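Long-range contact in type II secretion system protein F (PDB 2VMB), which probably serves in the inner membrane complex of the type II secretion system, which exports toxins and proteases from the periplasm, this chain being a probably cytoplasmic domain: residues D13-T18 and Y102-Q107. Residues are numbered along the deposited sequence; the frame is centred on the assembly and turned at random.
Sequences DLALIT and YAENRQ
Ala103 packs against Ala15 where the first and last helices of this all-helical, probably cytoplasmic domain, 11-26 and 92-121, run side by side as a nearly antiparallel pair. With an alanine on each helix at the nearest point, segments 13-18 and 102-107 run at 158°, their axes 8.2 Å apart at closest. The Ala103 CB presses on the opposite backbone, 3.7 Å from Ala15 CA, and is flanked by the side chains of Leu14 and Thr18. In return, the Ala15 CB rests 3.7 Å from Ala103 O, a carbonyl already engaged by Gln107 N within its own helix. Glu104 lays its CG beside the Ala15 methyl; in the conformer modelled here its carboxylate forms a salt bridge with Arg19, and its side chain lies about 5 Å from that of the calcium ligand Asp101. One turn after Ala103, Arg106, extended with CG anti to the backbone N (chi1 177°), crosses the Leu14 side chain at about a right angle, NH1 standing 3.3 Å from Leu14 CD2. Gln107 sets its CB against the Ala15 methyl and also touches Thr11 and Pro12. Within helix 11-26, Leu14 O receives Thr18 N and, from the opposite face of its carbonyl plane, Thr18 OG1 at 3.0 Å.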
ATOM      1  N   ASP A  13      -4.151  -8.122  -1.015  1.00 32.03           N
ATOM      2  CA  ASP A  13      -3.377  -7.630   0.141  1.00 32.37           C
ATOM      3  C   ASP A  13      -3.070  -6.131   0.017  1.00 32.13           C
ATOM      4  O   ASP A  13      -3.145  -5.389   1.020  1.00 31.34           O
ATOM      5  CB  ASP A  13      -2.073  -8.433   0.324  1.00 32.32           C
ATOM      6  CG  ASP A  13      -2.307  -9.878   0.814  1.00 35.30           C
ATOM      7  OD1 ASP A  13      -3.403 -10.215   1.311  1.00 38.02           O
ATOM      8  OD2 ASP A  13      -1.371 -10.703   0.699  1.00 38.57           O
ATOM      9  N   LEU A  14      -2.703  -5.688  -1.195  1.00 32.31           N
ATOM     10  CA  LEU A  14      -2.446  -4.256  -1.426  1.00 32.33           C
ATOM     11  C   LEU A  14      -3.749  -3.475  -1.306  1.00 32.21           C
ATOM     12  O   LEU A  14      -3.762  -2.374  -0.736  1.00 32.10           O
ATOM     13  CB  LEU A  14      -1.798  -3.996  -2.787  1.00 32.05           C
ATOM     14  CG  LEU A  14      -1.506  -2.529  -3.136  1.00 32.33           C
ATOM     15  CD1 LEU A  14      -0.523  -1.891  -2.123  1.00 29.87           C
ATOM     16  CD2 LEU A  14      -0.968  -2.442  -4.582  1.00 32.32           C
ATOM     17  N   ALA A  15      -4.832  -4.046  -1.835  1.00 32.11           N
ATOM     18  CA  ALA A  15      -6.155  -3.395  -1.773  1.00 32.14           C
ATOM     19  C   ALA A  15      -6.595  -3.163  -0.323  1.00 31.80           C
ATOM     20  O   ALA A  15      -7.041  -2.068   0.023  1.00 31.76           O
ATOM     21  CB  ALA A  15      -7.237  -4.194  -2.557  1.00 31.70           C
ATOM     22  N   LEU A  16      -6.418  -4.170   0.525  1.00 31.91           N
ATOM     23  CA  LEU A  16      -6.757  -4.038   1.942  1.00 31.80           C
ATOM     24  C   LEU A  16      -5.960  -2.952   2.685  1.00 31.19           C
ATOM     25  O   LEU A  16      -6.567  -2.088   3.310  1.00 30.04           O
ATOM     26  CB  LEU A  16      -6.621  -5.383   2.685  1.00 31.67           C
ATOM     27  CG  LEU A  16      -7.036  -5.411   4.155  1.00 31.96           C
ATOM     28  CD1 LEU A  16      -8.470  -4.944   4.295  1.00 30.70           C
ATOM     29  CD2 LEU A  16      -6.835  -6.841   4.764  1.00 32.55           C
ATOM     30  N   ILE A  17      -4.628  -3.008   2.643  1.00 31.83           N
ATOM     31  CA  ILE A  17      -3.817  -2.014   3.368  1.00 32.28           C
ATOM     32  C   ILE A  17      -3.992  -0.569   2.834  1.00 32.62           C
ATOM     33  O   ILE A  17      -3.938   0.395   3.635  1.00 31.94           O
ATOM     34  CB  ILE A  17      -2.303  -2.400   3.494  1.00 32.16           C
ATOM     35  CG1 ILE A  17      -1.571  -2.426   2.141  1.00 31.13           C
ATOM     36  CG2 ILE A  17      -2.138  -3.760   4.244  1.00 30.29           C
ATOM     37  CD1 ILE A  17      -0.005  -2.727   2.249  1.00 32.64           C
ATOM     38  N   THR A  18      -4.205  -0.424   1.515  1.00 32.14           N
ATOM     39  CA  THR A  18      -4.420   0.896   0.929  1.00 32.54           C
ATOM     40  C   THR A  18      -5.790   1.453   1.378  1.00 32.45           C
ATOM     41  O   THR A  18      -5.908   2.652   1.706  1.00 32.35           O
ATOM     42  CB  THR A  18      -4.248   0.921  -0.621  1.00 33.05           C
ATOM     43  OG1 THR A  18      -2.911   0.515  -0.993  1.00 34.37           O
ATOM     44  CG2 THR A  18      -4.446   2.331  -1.163  1.00 32.55           C
ATOM     45  N   TYR A 102      -8.269   2.658  -6.807  1.00 32.06           N
ATOM     46  CA  TYR A 102      -7.410   2.037  -7.801  1.00 32.30           C
ATOM     47  C   TYR A 102      -7.019   0.599  -7.433  1.00 31.62           C
ATOM     48  O   TYR A 102      -7.121  -0.304  -8.276  1.00 30.97           O
ATOM     49  CB  TYR A 102      -6.150   2.882  -8.018  1.00 32.68           C
ATOM     50  CG  TYR A 102      -5.123   2.199  -8.880  1.00 34.23           C
ATOM     51  CD1 TYR A 102      -5.215   2.246 -10.258  1.00 34.29           C
ATOM     52  CD2 TYR A 102      -4.072   1.472  -8.312  1.00 35.32           C
ATOM     53  CE1 TYR A 102      -4.286   1.616 -11.057  1.00 35.76           C
ATOM     54  CE2 TYR A 102      -3.132   0.826  -9.111  1.00 35.32           C
ATOM     55  CZ  TYR A 102      -3.249   0.902 -10.482  1.00 35.09           C
ATOM     56  OH  TYR A 102      -2.322   0.289 -11.305  1.00 36.35           O
ATOM     57  N   ALA A 103      -6.556   0.393  -6.198  1.00 31.27           N
ATOM     58  CA  ALA A 103      -6.077  -0.933  -5.756  1.00 31.27           C
ATOM     59  C   ALA A 103      -7.238  -1.964  -5.747  1.00 31.61           C
ATOM     60  O   ALA A 103      -7.036  -3.129  -6.104  1.00 31.92           O
ATOM     61  CB  ALA A 103      -5.385  -0.851  -4.376  1.00 31.02           C
ATOM     62  N   GLU A 104      -8.429  -1.501  -5.362  1.00 31.81           N
ATOM     63  CA  GLU A 104      -9.637  -2.337  -5.346  0.50 31.87           C
ATOM     64  C   GLU A 104     -10.055  -2.720  -6.776  1.00 32.20           C
ATOM     65  O   GLU A 104     -10.382  -3.878  -7.025  1.00 31.78           O
ATOM     66  CB  GLU A 104     -10.795  -1.660  -4.584  0.50 31.83           C
ATOM     67  CG  GLU A 104     -10.990  -2.164  -3.132  0.50 31.95           C
ATOM     68  CD  GLU A 104     -11.767  -1.185  -2.236  0.50 30.85           C
ATOM     69  OE1 GLU A 104     -12.649  -0.468  -2.749  0.50 31.62           O
ATOM     70  OE2 GLU A 104     -11.507  -1.135  -1.016  0.50 24.83           O
ATOM     71  N   ASN A 105     -10.020  -1.760  -7.704  1.00 32.03           N
ATOM     72  CA  ASN A 105     -10.325  -2.052  -9.119  1.00 32.39           C
ATOM     73  C   ASN A 105      -9.298  -3.005  -9.759  1.00 32.15           C
ATOM     74  O   ASN A 105      -9.684  -3.910 -10.504  1.00 31.19           O
ATOM     75  CB  ASN A 105     -10.496  -0.758  -9.919  1.00 32.47           C
ATOM     76  CG  ASN A 105     -11.851  -0.073  -9.657  1.00 34.68           C
ATOM     77  OD1 ASN A 105     -11.941   1.165  -9.580  1.00 38.06           O
ATOM     78  ND2 ASN A 105     -12.909  -0.874  -9.539  1.00 34.65           N
ATOM     79  N   ARG A 106      -8.011  -2.828  -9.426  1.00 31.92           N
ATOM     80  CA  ARG A 106      -6.941  -3.731  -9.836  1.00 32.62           C
ATOM     81  C   ARG A 106      -7.162  -5.161  -9.314  1.00 31.84           C
ATOM     82  O   ARG A 106      -6.978  -6.114 -10.071  1.00 32.12           O
ATOM     83  CB  ARG A 106      -5.571  -3.232  -9.344  1.00 32.26           C
ATOM     84  CG  ARG A 106      -4.402  -4.140  -9.651  1.00 34.20           C
ATOM     85  CD  ARG A 106      -3.084  -3.367  -9.516  1.00 33.30           C
ATOM     86  NE  ARG A 106      -1.869  -4.182  -9.415  1.00 35.08           N
ATOM     87  CZ  ARG A 106      -1.311  -4.607  -8.272  1.00 35.35           C
ATOM     88  NH1 ARG A 106      -1.889  -4.368  -7.095  1.00 34.08           N
ATOM     89  NH2 ARG A 106      -0.187  -5.315  -8.309  1.00 33.54           N
ATOM     90  N   GLN A 107      -7.548  -5.298  -8.048  1.00 31.42           N
ATOM     91  CA  GLN A 107      -7.779  -6.616  -7.466  1.00 31.80           C
ATOM     92  C   GLN A 107      -8.909  -7.340  -8.191  1.00 31.32           C
ATOM     93  O   GLN A 107      -8.757  -8.505  -8.561  1.00 30.96           O
ATOM     94  CB  GLN A 107      -8.067  -6.543  -5.977  1.00 31.91           C
ATOM     95  CG  GLN A 107      -8.288  -7.901  -5.342  1.00 33.42           C
ATOM     96  CD  GLN A 107      -9.714  -8.384  -5.421  1.00 35.36           C
ATOM     97  OE1 GLN A 107     -10.654  -7.594  -5.344  1.00 38.95           O
ATOM     98  NE2 GLN A 107      -9.888  -9.698  -5.561  1.00 38.90           N
TER